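Side-chain contact in CRP-like protein Clp (PDB 3IWZ), which regulates virulence gene expression as a homodimeric DNA-binding transcription factor that appears to lose DNA binding when it binds c-di-GMP: residues Asp72-Leu77 / Glu99-Thr104. Numbering follows the deposited sequence.
Sequences DRELVL and EVILRT
The carboxylate oxygens of E74 meet the NH1/NH2 edge of the R103 guanidinium, with the two planes 44° apart, in a bidentate end-on salt bridge that uses one nitrogen for each oxygen. R103 NH1 donates to E74 OE1 at 3.1 Å; the bond is nearly straight (165°), and OE1 lies in the guanidinium plane. The second bond, from R103 NH2 to E74 OE2 at 2.9 Å, is more bent (138°); OE2 uses its syn lone pair but is tilted from the guanidinium plane. Each bond takes up part of the twist, since NH1 in turn stands off the carboxylate plane. I101 crosses the glutamate chain at about a right angle, its CD1 3.2 Å from E74 OE2. With CG anti to the backbone N and a bend at chi3, R103 turns its NH1/NH2 end to E74, while NE pairs with D44. E74 OE1 also bridges to R195, so the carboxylate, shared by two arginines, is probably kept ionised. Strand 63-68 runs between strands 74-80 and 101-104 in one of the two antiparallel sheets of the cyclic nucleotide-binding domain; E74 and R103 reach across it, touching I66, while R195 on helix 190-197 of the predicted helix-turn-helix ties this sheet to the chain's own DNA-binding domain.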
ATOM      1  N   ASP D  72     -10.096 -16.155  -9.366  1.00 64.15           N
ATOM      2  CA  ASP D  72      -9.764 -15.494 -10.620  1.00 62.20           C
ATOM      3  C   ASP D  72     -10.525 -14.172 -10.697  1.00 60.19           C
ATOM      4  O   ASP D  72     -11.445 -14.001 -11.498  1.00 61.22           O
ATOM      5  CB  ASP D  72     -10.121 -16.383 -11.812  1.00 62.54           C
ATOM      6  CG  ASP D  72      -9.272 -16.080 -13.033  1.00 63.35           C
ATOM      7  OD1 ASP D  72      -8.047 -16.345 -12.986  1.00 60.71           O
ATOM      8  OD2 ASP D  72      -9.831 -15.576 -14.031  1.00 64.31           O
ATOM      9  N   ARG D  73     -10.136 -13.248  -9.830  1.00 56.45           N
ATOM     10  CA  ARG D  73     -10.745 -11.938  -9.766  1.00 52.24           C
ATOM     11  C   ARG D  73      -9.599 -10.927  -9.794  1.00 49.45           C
ATOM     12  O   ARG D  73      -8.483 -11.235  -9.372  1.00 48.33           O
ATOM     13  CB  ARG D  73     -11.546 -11.795  -8.463  1.00 54.23           C
ATOM     14  CG  ARG D  73     -12.645 -12.850  -8.242  1.00 56.36           C
ATOM     15  CD  ARG D  73     -13.852 -12.629  -9.145  1.00 58.00           C
ATOM     16  NE  ARG D  73     -14.493 -11.335  -8.909  1.00 59.21           N
ATOM     17  CZ  ARG D  73     -15.154 -11.008  -7.802  1.00 59.40           C
ATOM     18  NH1 ARG D  73     -15.275 -11.883  -6.809  1.00 60.91           N
ATOM     19  NH2 ARG D  73     -15.689  -9.800  -7.684  1.00 58.71           N
ATOM     20  N   GLU D  74      -9.870  -9.726 -10.289  1.00 44.72           N
ATOM     21  CA  GLU D  74      -8.843  -8.701 -10.346  1.00 42.63           C
ATOM     22  C   GLU D  74      -9.265  -7.420  -9.635  1.00 39.36           C
ATOM     23  O   GLU D  74     -10.436  -7.051  -9.622  1.00 38.21           O
ATOM     24  CB  GLU D  74      -8.497  -8.358 -11.801  1.00 45.99           C
ATOM     25  CG  GLU D  74      -8.038  -9.531 -12.657  1.00 45.99           C
ATOM     26  CD  GLU D  74      -7.516  -9.079 -14.006  1.00 47.02           C
ATOM     27  OE1 GLU D  74      -8.248  -8.371 -14.728  1.00 47.98           O
ATOM     28  OE2 GLU D  74      -6.369  -9.432 -14.346  1.00 49.19           O
ATOM     29  N   LEU D  75      -8.286  -6.746  -9.049  1.00 36.44           N
ATOM     30  CA  LEU D  75      -8.516  -5.486  -8.364  1.00 33.85           C
ATOM     31  C   LEU D  75      -7.439  -4.501  -8.824  1.00 32.92           C
ATOM     32  O   LEU D  75      -6.246  -4.671  -8.531  1.00 32.01           O
ATOM     33  CB  LEU D  75      -8.447  -5.672  -6.840  1.00 32.34           C
ATOM     34  CG  LEU D  75      -8.695  -4.444  -5.952  1.00 32.85           C
ATOM     35  CD1 LEU D  75     -10.147  -3.983  -6.086  1.00 32.21           C
ATOM     36  CD2 LEU D  75      -8.387  -4.797  -4.489  1.00 30.94           C
ATOM     37  N   VAL D  76      -7.863  -3.489  -9.573  1.00 30.70           N
ATOM     38  CA  VAL D  76      -6.953  -2.459 -10.041  1.00 29.27           C
ATOM     39  C   VAL D  76      -6.523  -1.673  -8.804  1.00 28.65           C
ATOM     40  O   VAL D  76      -7.366  -1.221  -8.021  1.00 29.87           O
ATOM     41  CB  VAL D  76      -7.661  -1.514 -11.046  1.00 27.49           C
ATOM     42  CG1 VAL D  76      -6.796  -0.295 -11.343  1.00 26.35           C
ATOM     43  CG2 VAL D  76      -7.966  -2.267 -12.328  1.00 26.39           C
ATOM     44  N   LEU D  77      -5.218  -1.528  -8.610  1.00 28.60           N
ATOM     45  CA  LEU D  77      -4.729  -0.792  -7.450  1.00 32.25           C
ATOM     46  C   LEU D  77      -4.374   0.624  -7.854  1.00 33.60           C
ATOM     47  O   LEU D  77      -4.164   1.483  -6.997  1.00 36.46           O
ATOM     48  CB  LEU D  77      -3.496  -1.464  -6.847  1.00 29.82           C
ATOM     49  CG  LEU D  77      -3.592  -2.962  -6.586  1.00 31.92           C
ATOM     50  CD1 LEU D  77      -2.350  -3.407  -5.847  1.00 35.27           C
ATOM     51  CD2 LEU D  77      -4.817  -3.278  -5.774  1.00 32.14           C
ATOM     52  N   GLU D  99       4.360 -10.037  -7.774  1.00 35.61           N
ATOM     53  CA  GLU D  99       3.192 -10.274  -6.940  1.00 35.45           C
ATOM     54  C   GLU D  99       1.943  -9.635  -7.555  1.00 33.89           C
ATOM     55  O   GLU D  99       0.829  -9.848  -7.087  1.00 34.73           O
ATOM     56  CB  GLU D  99       3.423  -9.721  -5.529  1.00 37.09           C
ATOM     57  CG  GLU D  99       2.857 -10.634  -4.441  1.00 41.78           C
ATOM     58  CD  GLU D  99       3.635 -11.924  -4.332  1.00 42.74           C
ATOM     59  OE1 GLU D  99       3.007 -12.997  -4.282  1.00 46.62           O
ATOM     60  OE2 GLU D  99       4.880 -11.866  -4.295  1.00 45.70           O
ATOM     61  N   VAL D 100       2.125  -8.858  -8.615  1.00 32.00           N
ATOM     62  CA  VAL D 100       0.989  -8.202  -9.254  1.00 29.67           C
ATOM     63  C   VAL D 100       1.123  -8.196 -10.772  1.00 29.00           C
ATOM     64  O   VAL D 100       2.164  -8.572 -11.319  1.00 29.78           O
ATOM     65  CB  VAL D 100       0.864  -6.722  -8.804  1.00 27.69           C
ATOM     66  CG1 VAL D 100       0.809  -6.632  -7.295  1.00 29.28           C
ATOM     67  CG2 VAL D 100       2.034  -5.912  -9.341  1.00 27.62           C
ATOM     68  N   ILE D 101       0.060  -7.744 -11.428  1.00 28.28           N
ATOM     69  CA  ILE D 101       0.001  -7.613 -12.878  1.00 28.32           C
ATOM     70  C   ILE D 101       0.290  -6.171 -13.270  1.00 28.03           C
ATOM     71  O   ILE D 101      -0.249  -5.241 -12.667  1.00 27.62           O
ATOM     72  CB  ILE D 101      -1.402  -7.898 -13.447  1.00 26.58           C
ATOM     73  CG1 ILE D 101      -1.883  -9.293 -13.061  1.00 26.98           C
ATOM     74  CG2 ILE D 101      -1.368  -7.755 -14.962  1.00 26.90           C
ATOM     75  CD1 ILE D 101      -3.271  -9.631 -13.627  1.00 29.18           C
ATOM     76  N   LEU D 102       1.140  -6.001 -14.282  1.00 28.87           N
ATOM     77  CA  LEU D 102       1.477  -4.694 -14.837  1.00 28.98           C
ATOM     78  C   LEU D 102       0.877  -4.735 -16.243  1.00 30.90           C
ATOM     79  O   LEU D 102       1.378  -5.440 -17.125  1.00 30.45           O
ATOM     80  CB  LEU D 102       2.988  -4.498 -14.931  1.00 28.85           C
ATOM     81  CG  LEU D 102       3.431  -3.245 -15.690  1.00 26.85           C
ATOM     82  CD1 LEU D 102       2.960  -1.994 -14.948  1.00 27.66           C
ATOM     83  CD2 LEU D 102       4.946  -3.240 -15.845  1.00 26.24           C
ATOM     84  N   ARG D 103      -0.193  -3.977 -16.446  1.00 31.33           N
ATOM     85  CA  ARG D 103      -0.909  -3.971 -17.715  1.00 31.66           C
ATOM     86  C   ARG D 103      -1.008  -2.588 -18.359  1.00 34.11           C
ATOM     87  O   ARG D 103      -1.453  -1.628 -17.729  1.00 36.60           O
ATOM     88  CB  ARG D 103      -2.300  -4.563 -17.458  1.00 32.80           C
ATOM     89  CG  ARG D 103      -3.335  -4.432 -18.553  1.00 34.97           C
ATOM     90  CD  ARG D 103      -4.666  -4.998 -18.052  1.00 33.89           C
ATOM     91  NE  ARG D 103      -4.569  -6.427 -17.743  1.00 35.37           N
ATOM     92  CZ  ARG D 103      -5.480  -7.115 -17.055  1.00 32.90           C
ATOM     93  NH1 ARG D 103      -6.570  -6.515 -16.585  1.00 32.77           N
ATOM     94  NH2 ARG D 103      -5.301  -8.407 -16.841  1.00 29.43           N
ATOM     95  N   THR D 104      -0.573  -2.485 -19.614  1.00 34.37           N
ATOM     96  CA  THR D 104      -0.646  -1.222 -20.353  1.00 35.23           C
ATOM     97  C   THR D 104      -2.119  -0.904 -20.625  1.00 34.68           C
ATOM     98  O   THR D 104      -2.894  -1.791 -20.969  1.00 34.06           O
ATOM     99  CB  THR D 104       0.080  -1.308 -21.717  1.00 36.27           C
ATOM    100  OG1 THR D 104      -0.550  -2.311 -22.533  1.00 38.06           O
ATOM    101  CG2 THR D 104       1.554  -1.648 -21.524  1.00 33.25           C
TER